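Local coordinates for protein diaminopimelate decarboxylase (Phaeodactylum tricornutum, PDB 7JPJ) that probably catalyses the pyridoxal phosphate-dependent decarboxylation of diaminopimelate in lysine biosynthesis, working as a dimer, at residues L53-A58 against M276-G281; Y239-N244 against P280-V285; A288-S293 against V388-G393. All blocks are in the same frame, centred on the assembly; numbering follows the deposited sequence.

Contact 1 (L53-A58 against M276-G281); sequences LTVRYA and MEIEPG. With SO4 (sulfate ion), chain D.
R56 and E277 both set CG anti to the carbonyl carbon, beside the backbone N (chi1 -49° and -68°). From there the extended E277 chain and the bend of R56 at chi3 bring the charged ends together. R56 NH1 faces the end of the carboxylate: it forms a salt bridge with E277 OE2 at 2.7 Å and lies 2.8 Å from E277 OE1, which sits in the guanidinium plane at its edge. The two flat groups are turned 67° apart. On the same face T54 CB touches E277 CG, and R56 CB touches E279 CG. On the other face the packing is apolar: V55 CG2 lies 3.7 Å from I278 CD1, L53 CD1 lies 3.8 Å from M276 CE, and V55 CG1 meets P280 CG at about a right angle.

The backbones run parallel. M276 O accepts from T54 N, T54 O from I278 N, and I278 O from R56 N; the last bond is 2.8 Å and nearly straight. Past the regular pairing, A58 N still binds P280 O at 3.3 Å, coming from above the carbonyl plane. These strands are neighbours in the closed parallel barrel of the pyridoxal-binding domain, and R56 also touches S100 on strand 99-101. An alanine at E277 would probably leave R56 NH1 without its carboxylate mate and open a gap beside T54 CB. The chemistry thus divides by face: hydrocarbon covers one side of the seam, whereas the other buries the R56-E277 ion pair, whose charges probably balance across the two strands.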
loop_
_atom_site.group_PDB
_atom_site.type_symbol
_atom_site.label_atom_id
_atom_site.label_comp_id
_atom_site.label_asym_id
_atom_site.label_seq_id
_atom_site.Cartn_x
_atom_site.Cartn_y
_atom_site.Cartn_z
ATOM N N LEU A 53 -7.759 -22.357 26.839
ATOM C CA LEU A 53 -7.670 -21.582 25.611
ATOM C C LEU A 53 -7.358 -20.126 25.925
ATOM O O LEU A 53 -7.835 -19.580 26.924
ATOM C CB LEU A 53 -8.979 -21.668 24.811
ATOM C CG LEU A 53 -9.188 -20.653 23.684
ATOM C CD1 LEU A 53 -8.353 -21.018 22.463
ATOM C CD2 LEU A 53 -10.660 -20.523 23.323
ATOM N N THR A 54 -6.545 -19.508 25.069
ATOM C CA THR A 54 -6.301 -18.073 25.090
ATOM C C THR A 54 -6.444 -17.543 23.673
ATOM O O THR A 54 -5.839 -18.087 22.744
ATOM C CB THR A 54 -4.907 -17.736 25.630
ATOM O OG1 THR A 54 -4.726 -18.351 26.909
ATOM C CG2 THR A 54 -4.744 -16.227 25.770
ATOM N N VAL A 55 -7.235 -16.489 23.508
ATOM C CA VAL A 55 -7.431 -15.850 22.212
ATOM C C VAL A 55 -6.612 -14.567 22.184
ATOM O O VAL A 55 -6.780 -13.694 23.045
ATOM C CB VAL A 55 -8.915 -15.561 21.947
ATOM C CG1 VAL A 55 -9.079 -14.808 20.634
ATOM C CG2 VAL A 55 -9.709 -16.853 21.937
ATOM N N ARG A 56 -5.727 -14.449 21.198
ATOM C CA ARG A 56 -4.922 -13.253 20.991
ATOM C C ARG A 56 -5.388 -12.544 19.728
ATOM O O ARG A 56 -5.524 -13.173 18.674
ATOM C CB ARG A 56 -3.437 -13.600 20.876
ATOM C CG ARG A 56 -2.916 -14.511 21.970
ATOM C CD ARG A 56 -1.412 -14.363 22.138
ATOM N NE ARG A 56 -1.081 -13.662 23.372
ATOM C CZ ARG A 56 -0.548 -14.244 24.441
ATOM N NH1 ARG A 56 -0.279 -15.537 24.426
ATOM N NH2 ARG A 56 -0.280 -13.532 25.526
ATOM N N TYR A 57 -5.630 -11.242 19.834
ATOM C CA TYR A 57 -5.983 -10.443 18.667
ATOM C C TYR A 57 -4.711 -10.002 17.953
ATOM O O TYR A 57 -3.839 -9.373 18.559
ATOM C CB TYR A 57 -6.818 -9.230 19.075
ATOM C CG TYR A 57 -7.053 -8.237 17.954
ATOM C CD1 TYR A 57 -7.405 -8.664 16.677
ATOM C CD2 TYR A 57 -6.935 -6.872 18.174
ATOM C CE1 TYR A 57 -7.622 -7.760 15.653
ATOM C CE2 TYR A 57 -7.155 -5.962 17.157
ATOM C CZ TYR A 57 -7.496 -6.410 15.900
ATOM O OH TYR A 57 -7.712 -5.505 14.886
ATOM N N ALA A 58 -4.605 -10.339 16.670
ATOM C CA ALA A 58 -3.497 -9.893 15.829
ATOM C C ALA A 58 -3.771 -8.450 15.423
ATOM O O ALA A 58 -4.351 -8.177 14.372
ATOM C CB ALA A 58 -3.344 -10.799 14.613
ATOM N N MET A 276 -3.688 -23.967 25.019
ATOM C CA MET A 276 -3.755 -23.638 23.603
ATOM C C MET A 276 -3.933 -22.137 23.408
ATOM O O MET A 276 -4.563 -21.455 24.219
ATOM C CB MET A 276 -4.904 -24.376 22.906
ATOM C CG MET A 276 -4.739 -24.469 21.396
ATOM S SD MET A 276 -6.193 -25.065 20.509
ATOM C CE MET A 276 -7.500 -24.639 21.647
ATOM N N GLU A 277 -3.373 -21.632 22.312
ATOM C CA GLU A 277 -3.511 -20.233 21.936
ATOM C C GLU A 277 -3.848 -20.132 20.458
ATOM O O GLU A 277 -3.364 -20.924 19.646
ATOM C CB GLU A 277 -2.236 -19.441 22.216
ATOM C CG GLU A 277 -1.919 -19.275 23.684
ATOM C CD GLU A 277 -0.718 -18.385 23.911
ATOM O OE1 GLU A 277 -0.111 -17.936 22.914
ATOM O OE2 GLU A 277 -0.385 -18.115 25.086
ATOM N N ILE A 278 -4.682 -19.153 20.120
ATOM C CA ILE A 278 -5.030 -18.850 18.740
ATOM C C ILE A 278 -4.839 -17.356 18.519
ATOM O O ILE A 278 -5.072 -16.540 19.416
ATOM C CB ILE A 278 -6.473 -19.284 18.397
ATOM C CG1 ILE A 278 -7.491 -18.551 19.274
ATOM C CG2 ILE A 278 -6.622 -20.789 18.549
ATOM C CD1 ILE A 278 -8.928 -18.875 18.932
ATOM N N GLU A 279 -4.398 -16.997 17.317
ATOM C CA GLU A 279 -4.050 -15.618 16.981
ATOM C C GLU A 279 -4.839 -15.133 15.769
ATOM O O GLU A 279 -4.257 -14.820 14.724
ATOM C CB GLU A 279 -2.549 -15.499 16.728
ATOM C CG GLU A 279 -1.712 -15.230 17.974
ATOM C CD GLU A 279 -0.212 -15.258 17.695
ATOM O OE1 GLU A 279 0.573 -15.556 18.627
ATOM O OE2 GLU A 279 0.184 -14.987 16.539
ATOM N N PRO A 280 -6.168 -15.038 15.876
ATOM C CA PRO A 280 -6.964 -14.607 14.719
ATOM C C PRO A 280 -6.870 -13.100 14.520
ATOM O O PRO A 280 -6.954 -12.325 15.475
ATOM C CB PRO A 280 -8.388 -15.033 15.090
ATOM C CG PRO A 280 -8.411 -14.955 16.563
ATOM C CD PRO A 280 -7.027 -15.335 17.037
ATOM N N GLY A 281 -6.682 -12.693 13.270
ATOM C CA GLY A 281 -6.727 -11.291 12.919
ATOM C C GLY A 281 -7.931 -10.987 12.052
ATOM O O GLY A 281 -8.831 -10.243 12.454
HETATM S S SO4 D . -4.954 -13.595 9.934
HETATM O O1 SO4 D . -5.753 -13.714 8.717
HETATM O O2 SO4 D . -5.529 -14.443 10.976
HETATM O O3 SO4 D . -4.946 -12.207 10.386
HETATM O O4 SO4 D . -3.582 -14.010 9.651
#

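Contact 2 (Y239-N244 against P280-V285); sequences YKVGRN and PGTYLV. With DLY (D-lysine), chain C; SO4 (sulfate ion), chain D.
V241 and Y283 mark the nearest approach of the two backbones, 6.1 Å between CA atoms, where the irregular loop 239-244 passes the first turn of helix 282-285 with no direct hydrogen bond between them. V241 packs through CG2, which its chi1 sets beside the backbone N: this methyl lies 3.6 Å from Y283 CA and 3.8 Å from T282 CG2. Y283 swings CG anti to its backbone N (chi1 -154°), and CD1 of its ring meets Y239 CB at 3.7 Å as well as the V241 methyl. T250 O holds the ring's hydroxyl. Y239 in turn receives P280 CB at its ring edge, 3.8 Å from CD2.

The polar links run through bound species. A water accepts from Y283 N at 2.8 Å and donates to Y239 O and to sulfate O2. The sulfate also takes G281 N on O2, T282 N on O3 and T282 OG1 on O1, the hydroxyl bond being 2.8 Å; G238 N and Y395 OH add to the grip. R243 runs extended from CG to NE, and its NH1 gives D-lysine OXT a fairly straight bond of 3.1 Å, while NE is bound by G391 O. Its NH2 touches T282 CG2, the side chains crossing at about a right angle.

Backbone N-H groups at a helix start, backed by the glycine-rich loop, form an anion site consistent with the cofactor phosphate position in this enzyme family. The sulfate probably comes from the crystallisation liquor, but it would be stabilised there much as a phosphate would, beside the pocket where R243 meets D-lysine.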
loop_
_atom_site.group_PDB
_atom_site.type_symbol
_atom_site.label_atom_id
_atom_site.label_comp_id
_atom_site.label_asym_id
_atom_site.label_seq_id
_atom_site.Cartn_x
_atom_site.Cartn_y
_atom_site.Cartn_z
ATOM N N TYR A 239 -7.610 -18.335 10.035
ATOM C CA TYR A 239 -8.981 -18.797 9.841
ATOM C C TYR A 239 -9.677 -17.951 8.784
ATOM O O TYR A 239 -9.753 -16.725 8.905
ATOM C CB TYR A 239 -9.728 -18.744 11.174
ATOM C CG TYR A 239 -8.845 -19.187 12.314
ATOM C CD1 TYR A 239 -8.564 -20.529 12.513
ATOM C CD2 TYR A 239 -8.250 -18.261 13.159
ATOM C CE1 TYR A 239 -7.737 -20.940 13.536
ATOM C CE2 TYR A 239 -7.418 -18.662 14.184
ATOM C CZ TYR A 239 -7.164 -20.003 14.366
ATOM O OH TYR A 239 -6.334 -20.410 15.384
ATOM N N LYS A 240 -10.176 -18.607 7.743
ATOM C CA LYS A 240 -10.649 -17.892 6.569
ATOM C C LYS A 240 -12.045 -17.325 6.796
ATOM O O LYS A 240 -12.889 -17.944 7.448
ATOM C CB LYS A 240 -10.642 -18.807 5.345
ATOM C CG LYS A 240 -9.741 -18.310 4.212
ATOM C CD LYS A 240 -8.306 -18.055 4.692
ATOM C CE LYS A 240 -7.410 -17.537 3.561
ATOM N NZ LYS A 240 -6.418 -16.505 4.008
ATOM N N VAL A 241 -12.273 -16.132 6.255
ATOM C CA VAL A 241 -13.557 -15.447 6.325
ATOM C C VAL A 241 -14.068 -15.267 4.903
ATOM O O VAL A 241 -13.363 -14.713 4.051
ATOM C CB VAL A 241 -13.440 -14.086 7.037
ATOM C CG1 VAL A 241 -14.768 -13.348 7.006
ATOM C CG2 VAL A 241 -12.961 -14.269 8.462
ATOM N N GLY A 242 -15.286 -15.738 4.647
ATOM C CA GLY A 242 -15.891 -15.572 3.341
ATOM C C GLY A 242 -16.666 -14.278 3.231
ATOM O O GLY A 242 -17.828 -14.206 3.638
ATOM N N ARG A 243 -16.031 -13.241 2.686
ATOM C CA ARG A 243 -16.705 -11.953 2.559
ATOM C C ARG A 243 -17.829 -12.014 1.531
ATOM O O ARG A 243 -18.908 -11.452 1.748
ATOM C CB ARG A 243 -15.697 -10.870 2.181
ATOM C CG ARG A 243 -14.599 -10.651 3.205
ATOM C CD ARG A 243 -13.559 -9.682 2.673
ATOM N NE ARG A 243 -12.479 -9.436 3.623
ATOM C CZ ARG A 243 -11.427 -10.230 3.780
ATOM N NH1 ARG A 243 -11.314 -11.332 3.052
ATOM N NH2 ARG A 243 -10.487 -9.924 4.663
ATOM N N ASN A 244 -17.601 -12.695 0.416
ATOM C CA ASN A 244 -18.547 -12.717 -0.686
ATOM C C ASN A 244 -19.412 -13.967 -0.629
ATOM O O ASN A 244 -19.004 -15.009 -0.106
ATOM C CB ASN A 244 -17.811 -12.649 -2.024
ATOM C CG ASN A 244 -16.795 -11.528 -2.065
ATOM O OD1 ASN A 244 -17.142 -10.369 -2.294
ATOM N ND2 ASN A 244 -15.531 -11.866 -1.829
ATOM N N PRO A 280 -6.168 -15.038 15.876
ATOM C CA PRO A 280 -6.964 -14.607 14.719
ATOM C C PRO A 280 -6.870 -13.100 14.520
ATOM O O PRO A 280 -6.954 -12.325 15.475
ATOM C CB PRO A 280 -8.388 -15.033 15.090
ATOM C CG PRO A 280 -8.411 -14.955 16.563
ATOM C CD PRO A 280 -7.027 -15.335 17.037
ATOM N N GLY A 281 -6.682 -12.693 13.270
ATOM C CA GLY A 281 -6.727 -11.291 12.919
ATOM C C GLY A 281 -7.931 -10.987 12.052
ATOM O O GLY A 281 -8.831 -10.243 12.454
ATOM N N THR A 282 -7.952 -11.579 10.855
ATOM C CA THR A 282 -9.083 -11.413 9.951
ATOM C C THR A 282 -10.390 -11.842 10.611
ATOM O O THR A 282 -11.384 -11.111 10.579
ATOM C CB THR A 282 -8.835 -12.212 8.671
ATOM O OG1 THR A 282 -7.608 -11.783 8.069
ATOM C CG2 THR A 282 -9.975 -12.019 7.685
ATOM N N TYR A 283 -10.396 -13.019 11.242
ATOM C CA TYR A 283 -11.633 -13.583 11.776
ATOM C C TYR A 283 -12.295 -12.689 12.817
ATOM O O TYR A 283 -13.497 -12.832 13.060
ATOM C CB TYR A 283 -11.363 -14.963 12.381
ATOM C CG TYR A 283 -12.565 -15.883 12.383
ATOM C CD1 TYR A 283 -12.825 -16.719 11.305
ATOM C CD2 TYR A 283 -13.438 -15.918 13.466
ATOM C CE1 TYR A 283 -13.924 -17.565 11.303
ATOM C CE2 TYR A 283 -14.538 -16.760 13.473
ATOM C CZ TYR A 283 -14.775 -17.581 12.390
ATOM O OH TYR A 283 -15.867 -18.419 12.393
ATOM N N LEU A 284 -11.553 -11.768 13.425
ATOM C CA LEU A 284 -12.111 -10.954 14.495
ATOM C C LEU A 284 -12.667 -9.618 14.019
ATOM O O LEU A 284 -13.624 -9.114 14.617
ATOM C CB LEU A 284 -11.050 -10.702 15.568
ATOM C CG LEU A 284 -10.879 -11.768 16.648
ATOM C CD1 LEU A 284 -9.558 -11.576 17.363
ATOM C CD2 LEU A 284 -12.030 -11.714 17.642
ATOM N N VAL A 285 -12.106 -9.031 12.961
ATOM C CA VAL A 285 -12.403 -7.639 12.635
ATOM C C VAL A 285 -12.835 -7.448 11.183
ATOM O O VAL A 285 -13.325 -6.373 10.819
ATOM C CB VAL A 285 -11.192 -6.738 12.950
ATOM C CG1 VAL A 285 -10.916 -6.707 14.446
ATOM C CG2 VAL A 285 -9.964 -7.202 12.184
HETATM N N DLY C . -9.234 -14.647 0.789
HETATM C CA DLY C . -8.538 -13.736 1.691
HETATM C C DLY C . -9.140 -13.777 3.101
HETATM O O DLY C . -9.989 -14.618 3.420
HETATM C CB DLY C . -7.046 -14.077 1.740
HETATM C CG DLY C . -6.152 -12.947 2.238
HETATM C CD DLY C . -4.682 -13.336 2.143
HETATM C CE DLY C . -3.776 -12.310 2.812
HETATM N NZ DLY C . -2.359 -12.777 2.863
HETATM O OXT DLY C . -8.791 -12.964 3.962
HETATM S S SO4 D . -4.954 -13.595 9.934
HETATM O O1 SO4 D . -5.753 -13.714 8.717
HETATM O O2 SO4 D . -5.529 -14.443 10.976
HETATM O O3 SO4 D . -4.946 -12.207 10.386
HETATM O O4 SO4 D . -3.582 -14.010 9.651
HETATM O O HOH W 1 -8.369 -14.953 10.973
#

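Contact 3 (A288-S293 against V388-G393); sequences AGALVS and VMDGSG
G289 and G393 come closest of all, with 3.7 Å between their CA atoms, and this end of the contact is packed on bare backbone. A CB on either residue would clash with the other glycine. The segment 388-393 is brought there by a turn through G391, whose phi is positive (64°), and S392 N then binds G289 O at 2.9 Å from above the carbonyl plane. Next to this point the strands are joined as an antiparallel hydrogen-bonded pair: L291 N gives to M389 O and M389 N to L291 O, each at 2.9 Å. The CB atoms of L291 and M389 stand alongside one another at 4.1 Å, after which the M389 chain leads off toward M363.

Side-chain contacts on the face of A290, V292 and V388 are looser. V388 sets CG1 anti to its backbone N (chi1 172°), and that methyl lies 4.1 Å from A290 CB; its CG2 comes only to 4.4 Å from V292 CG1, a light touch. V292 also touches L29 and A31 of strand 29-33. D390 brings OD1 against A290 CB, while its OD2 accepts from I10 N. A water lies at the turn, accepting from G391 N at 2.8 Å and lying within hydrogen-bonding distance of G289 O. Together with the bond from S392 N, it links the turn to the strand.

Two antiparallel strands running into such a glycine-rich turn belong to the mixed-sheet beta domain that, in fold-type III pyridoxal phosphate enzymes, adjoins the barrel and helps to enclose the active site.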
loop_
_atom_site.group_PDB
_atom_site.type_symbol
_atom_site.label_atom_id
_atom_site.label_comp_id
_atom_site.label_asym_id
_atom_site.label_seq_id
_atom_site.Cartn_x
_atom_site.Cartn_y
_atom_site.Cartn_z
ATOM N N ALA A 288 -16.456 -6.812 10.611
ATOM C CA ALA A 288 -16.885 -5.787 11.550
ATOM C C ALA A 288 -16.634 -4.375 11.047
ATOM O O ALA A 288 -17.077 -3.418 11.690
ATOM C CB ALA A 288 -16.188 -5.979 12.901
ATOM N N GLY A 289 -15.948 -4.220 9.922
ATOM C CA GLY A 289 -15.620 -2.906 9.409
ATOM C C GLY A 289 -16.071 -2.746 7.972
ATOM O O GLY A 289 -16.140 -3.708 7.210
ATOM N N ALA A 290 -16.374 -1.501 7.612
ATOM C CA ALA A 290 -16.882 -1.204 6.282
ATOM C C ALA A 290 -16.427 0.180 5.852
ATOM O O ALA A 290 -16.472 1.129 6.640
ATOM C CB ALA A 290 -18.412 -1.285 6.236
ATOM N N LEU A 291 -15.991 0.284 4.598
ATOM C CA LEU A 291 -15.666 1.575 4.006
ATOM C C LEU A 291 -16.937 2.226 3.473
ATOM O O LEU A 291 -17.696 1.605 2.721
ATOM C CB LEU A 291 -14.640 1.410 2.885
ATOM C CG LEU A 291 -14.346 2.660 2.049
ATOM C CD1 LEU A 291 -13.568 3.690 2.857
ATOM C CD2 LEU A 291 -13.609 2.303 0.770
ATOM N N VAL A 292 -17.167 3.476 3.865
ATOM C CA VAL A 292 -18.353 4.229 3.477
ATOM C C VAL A 292 -17.888 5.423 2.655
ATOM O O VAL A 292 -17.213 6.320 3.178
ATOM C CB VAL A 292 -19.171 4.680 4.693
ATOM C CG1 VAL A 292 -20.458 5.348 4.251
ATOM C CG2 VAL A 292 -19.464 3.498 5.598
ATOM N N SER A 293 -18.245 5.440 1.373
ATOM C CA SER A 293 -17.850 6.503 0.461
ATOM C C SER A 293 -19.056 6.963 -0.346
ATOM O O SER A 293 -20.133 6.361 -0.301
ATOM C CB SER A 293 -16.728 6.046 -0.482
ATOM O OG SER A 293 -17.202 5.073 -1.397
ATOM N N VAL A 388 -20.880 1.284 -0.154
ATOM C CA VAL A 388 -20.392 0.664 1.073
ATOM C C VAL A 388 -19.632 -0.600 0.702
ATOM O O VAL A 388 -20.210 -1.536 0.135
ATOM C CB VAL A 388 -21.537 0.347 2.048
ATOM C CG1 VAL A 388 -21.019 -0.467 3.225
ATOM C CG2 VAL A 388 -22.193 1.629 2.531
ATOM N N MET A 389 -18.341 -0.629 1.023
ATOM C CA MET A 389 -17.504 -1.806 0.821
ATOM C C MET A 389 -17.380 -2.526 2.158
ATOM O O MET A 389 -16.705 -2.040 3.072
ATOM C CB MET A 389 -16.131 -1.422 0.276
ATOM C CG MET A 389 -15.984 -1.603 -1.227
ATOM S SD MET A 389 -14.339 -1.166 -1.839
ATOM C CE MET A 389 -13.709 -2.775 -2.313
ATOM N N ASP A 390 -18.034 -3.678 2.271
ATOM C CA ASP A 390 -18.035 -4.442 3.508
ATOM C C ASP A 390 -16.810 -5.353 3.577
ATOM O O ASP A 390 -16.049 -5.493 2.617
ATOM C CB ASP A 390 -19.322 -5.255 3.629
ATOM C CG ASP A 390 -20.493 -4.422 4.115
ATOM O OD1 ASP A 390 -20.313 -3.650 5.080
ATOM O OD2 ASP A 390 -21.591 -4.536 3.531
ATOM N N GLY A 391 -16.628 -5.975 4.740
ATOM C CA GLY A 391 -15.456 -6.804 4.969
ATOM C C GLY A 391 -14.156 -6.033 4.941
ATOM O O GLY A 391 -13.106 -6.607 4.630
ATOM N N SER A 392 -14.198 -4.740 5.260
ATOM C CA SER A 392 -13.038 -3.864 5.160
ATOM C C SER A 392 -12.499 -3.469 6.531
ATOM O O SER A 392 -11.910 -2.397 6.687
ATOM C CB SER A 392 -13.386 -2.621 4.345
ATOM O OG SER A 392 -13.832 -2.977 3.049
ATOM N N GLY A 393 -12.696 -4.322 7.534
ATOM C CA GLY A 393 -12.196 -4.069 8.867
ATOM C C GLY A 393 -10.859 -4.698 9.182
ATOM O O GLY A 393 -10.322 -4.487 10.275
HETATM O O HOH W 2 -18.462 -5.877 6.806
#

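How the contacts relate
Contacts 1 and 3 are buried strand pairings on opposite sides of the chain's centre, about 24 Å between their centres: one parallel in the barrel, one antiparallel in the beta domain. Contact 2 is partly buried and sits between them; its helix 282-285 follows directly on strand 275-278, it shares P280 and G281 with contact 1, and its Y239 packs on I278. The R243 side chain joins contacts 2 and 3. Chemistry follows place: a salt bridge and hydrocarbon in contact 1, bare glycine backbone in contact 3, and in contact 2 apolar touches without a direct hydrogen bond, the polar links passing through sulfate and water, as suits the seam between domains where ligands bind.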